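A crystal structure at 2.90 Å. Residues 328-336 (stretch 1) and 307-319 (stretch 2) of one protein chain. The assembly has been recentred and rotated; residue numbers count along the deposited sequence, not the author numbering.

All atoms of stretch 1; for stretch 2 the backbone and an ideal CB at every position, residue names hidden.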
# COMPACT_ATOMS: atom_id res chain seq x y z
N GLY A 328 23.70 -5.46 -40.18
CA GLY A 328 22.54 -5.77 -40.97
C GLY A 328 21.41 -4.78 -40.84
O GLY A 328 20.25 -5.14 -41.05
N GLN A 329 21.77 -3.55 -40.49
CA GLN A 329 20.85 -2.42 -40.48
C GLN A 329 19.59 -2.67 -39.66
O GLN A 329 18.46 -2.58 -40.16
CB GLN A 329 20.48 -2.03 -41.91
CG GLN A 329 21.67 -1.62 -42.74
CD GLN A 329 21.28 -1.26 -44.15
OE1 GLN A 329 20.42 -1.91 -44.76
NE2 GLN A 329 21.90 -0.21 -44.68
N ALA A 330 19.80 -3.02 -38.39
CA ALA A 330 18.73 -3.51 -37.55
C ALA A 330 17.98 -2.36 -36.90
O ALA A 330 18.53 -1.61 -36.11
CB ALA A 330 19.31 -4.41 -36.51
N THR A 331 16.72 -2.21 -37.27
CA THR A 331 15.87 -1.26 -36.59
C THR A 331 14.65 -2.02 -36.09
O THR A 331 14.39 -2.05 -34.89
CB THR A 331 15.45 -0.10 -37.52
OG1 THR A 331 14.88 -0.63 -38.72
CG2 THR A 331 16.66 0.75 -37.86
N ASN A 332 13.92 -2.60 -37.03
CA ASN A 332 12.95 -3.64 -36.76
C ASN A 332 11.60 -3.23 -36.22
O ASN A 332 11.18 -3.71 -35.17
CB ASN A 332 13.57 -4.78 -35.96
CG ASN A 332 14.55 -5.55 -36.78
OD1 ASN A 332 14.17 -6.12 -37.78
ND2 ASN A 332 15.81 -5.54 -36.39
N GLN A 333 10.94 -2.33 -36.94
CA GLN A 333 9.54 -2.07 -36.70
C GLN A 333 8.80 -3.32 -37.07
O GLN A 333 8.63 -3.62 -38.24
CB GLN A 333 9.03 -0.92 -37.57
CG GLN A 333 9.50 0.44 -37.14
CD GLN A 333 9.36 1.46 -38.24
OE1 GLN A 333 8.26 1.90 -38.55
NE2 GLN A 333 10.49 1.83 -38.84
N ALA A 334 8.36 -4.07 -36.07
CA ALA A 334 7.76 -5.35 -36.33
C ALA A 334 6.26 -5.28 -36.56
O ALA A 334 5.60 -4.34 -36.16
CB ALA A 334 8.06 -6.30 -35.22
N VAL A 335 5.72 -6.31 -37.18
CA VAL A 335 4.31 -6.37 -37.41
C VAL A 335 3.90 -7.80 -37.06
O VAL A 335 4.64 -8.73 -37.36
CB VAL A 335 4.02 -5.91 -38.88
CG1 VAL A 335 3.80 -7.07 -39.85
CG2 VAL A 335 2.89 -4.90 -38.93
N THR A 336 2.78 -7.99 -36.35
CA THR A 336 2.32 -9.34 -35.97
C THR A 336 1.01 -9.73 -36.64
O THR A 336 -0.02 -9.08 -36.44
CB THR A 336 2.13 -9.47 -34.44
OG1 THR A 336 3.28 -8.97 -33.76
CG2 THR A 336 1.89 -10.92 -34.03
N UNK A 307 2.51 1.47 -46.32
CA UNK A 307 2.95 1.35 -44.93
C UNK A 307 4.22 0.50 -44.81
O UNK A 307 5.21 0.95 -44.22
CB UNK A 307 1.83 0.74 -44.08
N UNK A 308 4.19 -0.71 -45.37
CA UNK A 308 5.34 -1.60 -45.35
C UNK A 308 6.55 -0.89 -45.89
O UNK A 308 7.61 -0.89 -45.25
CB UNK A 308 5.07 -2.87 -46.15
N UNK A 309 6.39 -0.25 -47.05
CA UNK A 309 7.49 0.45 -47.72
C UNK A 309 8.05 1.62 -46.91
O UNK A 309 9.27 1.87 -46.91
CB UNK A 309 7.02 0.96 -49.08
N UNK A 310 7.19 2.32 -46.18
CA UNK A 310 7.66 3.46 -45.41
C UNK A 310 8.56 3.10 -44.24
O UNK A 310 9.47 3.85 -43.95
CB UNK A 310 6.46 4.25 -44.89
N UNK A 311 8.36 1.93 -43.63
CA UNK A 311 9.24 1.50 -42.53
C UNK A 311 10.70 1.22 -42.94
O UNK A 311 11.54 0.95 -42.10
CB UNK A 311 8.66 0.24 -41.89
N UNK A 312 10.98 1.30 -44.24
CA UNK A 312 12.34 1.19 -44.76
C UNK A 312 13.09 2.51 -44.79
O UNK A 312 14.24 2.55 -45.21
CB UNK A 312 12.30 0.60 -46.17
N UNK A 313 12.44 3.60 -44.37
CA UNK A 313 13.08 4.90 -44.37
C UNK A 313 14.16 5.04 -43.30
O UNK A 313 15.06 5.88 -43.43
CB UNK A 313 12.02 5.99 -44.18
N UNK A 314 14.10 4.24 -42.24
CA UNK A 314 15.18 4.28 -41.24
C UNK A 314 16.15 3.13 -41.30
O UNK A 314 15.85 2.01 -41.68
CB UNK A 314 14.58 4.32 -39.84
N UNK A 315 17.34 3.47 -40.87
CA UNK A 315 18.49 2.63 -40.94
C UNK A 315 19.21 3.19 -39.71
O UNK A 315 19.10 4.39 -39.42
CB UNK A 315 19.27 2.70 -42.26
N UNK A 316 19.87 2.33 -38.92
CA UNK A 316 20.30 2.74 -37.58
C UNK A 316 21.55 3.62 -37.55
O UNK A 316 22.37 3.53 -38.44
CB UNK A 316 20.56 1.49 -36.73
N UNK A 317 21.70 4.47 -36.54
CA UNK A 317 22.89 5.35 -36.43
C UNK A 317 24.03 4.69 -35.66
O UNK A 317 24.53 5.24 -34.68
CB UNK A 317 22.51 6.66 -35.74
N UNK A 318 24.42 3.50 -36.11
CA UNK A 318 25.40 2.72 -35.41
C UNK A 318 26.80 3.13 -35.82
O UNK A 318 27.07 3.27 -37.00
CB UNK A 318 25.18 1.23 -35.66
N UNK A 319 27.70 3.28 -34.86
CA UNK A 319 29.11 3.49 -35.17
C UNK A 319 29.79 2.17 -35.56
O UNK A 319 29.13 1.13 -35.66
CB UNK A 319 29.83 4.12 -33.97

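Position 307 lies in a helix that begins earlier in the chain, and its CA-to-CB bond runs sideways to stretch 1, with nothing of that stretch near the CB. Any helix-tolerant residue would do; it is Leu-307, which stays out of contact.

At 308 the CB points away, yet Val-335 offers a methyl group that a long side chain could reach by curling back. A large apolar or aromatic group would suit, and a short one could not span the gap. The residue is Trp-308, whose ring brings CZ2 to 3.8 Å from Val-335 CG1, an apolar contact met obliquely.

Positions 309 and 310 have helical backbone angles and no neighbour in stretch 1, so the visible atoms decide little. They hold Ile-309, out of reach, and Lys-310, whose end leads away. Lys-310 also opens a type I turn that closes at 313.

Position 311 points its CB toward stretch 1, and an ideal CB there lies 3.8 Å from Gln-333 OE1. Space is limited, so a small side chain such as Ala, Ser, Thr or Val is favoured. Thr-311 fits: its CG2 lies 3.6 Å from Gln-333 OE1, while OG1 donates a hydrogen bond to Trp-308 O at 3.1 Å, satisfying the hydroxyl within its own stretch. Its carbonyl takes part in the contact through a water, which donates to Thr-311 O (3.1 Å), bonds to Thr-331 OG1 (2.8 Å) and accepts a weak bond from Gln-333 NE2 (2.8 Å). This water links the two stretches, which share no direct hydrogen bond.

At 312 and 313, inside the turn, the CB atoms point away, and polar residues are common at such places. Asn-312 sends ND2 back to Ile-309 O in a weak bond of 3.4 Å; Glu-313 pairs with Lys-310 in a long salt bridge, OE2 to NZ 3.9 Å.

Position 314 turns toward stretch 1, its ideal CB 4.6 Å from Thr-331 CG2 and 4.9 Å from Gln-333 NE2. There is room for a medium apolar chain, Val, Leu, Ile or Met. Ile-314 uses it, placing CD1 3.9 Å from Thr-331 CB and CG1 3.8 Å from Gln-333 NE2.

The CB of 315 runs sideways, and the extended backbone suits a beta-branched residue. Val-315 sets CG2 3.4 Å from Gln-329 NE2, packing against the end of that side chain.

At 316 the CB points toward stretch 1, 3.8 Å from Ala-330 O, and phi of -78° is compatible with proline, though small residues would also fit. Pro-316 packs its ring closely: CD is 3.6 Å from Gln-329 CA and 3.8 Å from Thr-331 CG2.

Position 317 is out of reach, and Ala-317 adds nothing here. At 318 the CB points toward stretch 1 but has nothing nearby, so a long side chain is needed for contact; Phe-318 brings CE2 4.0 Å from Ala-330 O, obliquely. Position 319, also out of reach, precedes a helix, where Asp, Ser, Thr or Asn often caps; Asp-319 caps a backbone N just beyond the stretch.

Stretch 2 307-319: LWIKTNEIVPAFD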
# COMPACT_ATOMS: atom_id res chain seq x y z
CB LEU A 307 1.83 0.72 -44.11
CG LEU A 307 1.54 1.08 -42.66
CD1 LEU A 307 0.76 -0.06 -42.05
CD2 LEU A 307 2.77 1.32 -41.86
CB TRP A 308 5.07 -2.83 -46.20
CG TRP A 308 4.62 -4.10 -45.50
CD1 TRP A 308 5.17 -5.35 -45.65
CD2 TRP A 308 3.52 -4.27 -44.59
NE1 TRP A 308 4.50 -6.26 -44.87
CE2 TRP A 308 3.48 -5.63 -44.23
CE3 TRP A 308 2.56 -3.40 -44.05
CZ2 TRP A 308 2.53 -6.14 -43.35
CZ3 TRP A 308 1.62 -3.91 -43.18
CH2 TRP A 308 1.61 -5.26 -42.84
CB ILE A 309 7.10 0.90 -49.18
CG1 ILE A 309 6.97 -0.32 -50.09
CG2 ILE A 309 8.13 1.84 -49.80
CD1 ILE A 309 6.60 0.01 -51.50
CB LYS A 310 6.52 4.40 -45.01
CG LYS A 310 6.02 5.22 -46.19
CD LYS A 310 5.28 6.47 -45.78
CE LYS A 310 6.23 7.64 -45.65
NZ LYS A 310 5.63 8.92 -46.11
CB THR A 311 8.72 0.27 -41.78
OG1 THR A 311 9.05 -0.91 -42.52
CG2 THR A 311 7.22 0.35 -41.58
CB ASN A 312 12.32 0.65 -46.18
CG ASN A 312 12.00 -0.81 -46.23
OD1 ASN A 312 12.89 -1.65 -46.08
ND2 ASN A 312 10.73 -1.14 -46.49
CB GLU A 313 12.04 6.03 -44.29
CG GLU A 313 11.14 6.11 -45.51
CD GLU A 313 10.00 7.11 -45.36
OE1 GLU A 313 9.94 7.82 -44.33
OE2 GLU A 313 9.15 7.20 -46.28
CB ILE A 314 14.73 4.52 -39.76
CG1 ILE A 314 13.90 3.37 -39.22
CG2 ILE A 314 14.01 5.82 -39.61
CD1 ILE A 314 13.78 3.38 -37.71
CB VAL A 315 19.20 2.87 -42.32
CG1 VAL A 315 20.46 3.71 -42.21
CG2 VAL A 315 19.49 1.55 -43.00
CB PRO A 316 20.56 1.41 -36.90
CG PRO A 316 20.99 0.52 -38.02
CD PRO A 316 20.25 0.95 -39.23
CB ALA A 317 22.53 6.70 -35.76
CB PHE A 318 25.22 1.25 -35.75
CG PHE A 318 23.99 0.61 -35.14
CD1 PHE A 318 23.42 1.12 -33.99
CD2 PHE A 318 23.45 -0.53 -35.70
CE1 PHE A 318 22.31 0.53 -33.44
CE2 PHE A 318 22.35 -1.13 -35.14
CZ PHE A 318 21.78 -0.60 -34.02
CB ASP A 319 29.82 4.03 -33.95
CG ASP A 319 29.76 3.06 -32.80
OD1 ASP A 319 28.70 3.03 -32.16
OD2 ASP A 319 30.75 2.32 -32.55
O HOH W 1 12.18 -0.33 -39.38
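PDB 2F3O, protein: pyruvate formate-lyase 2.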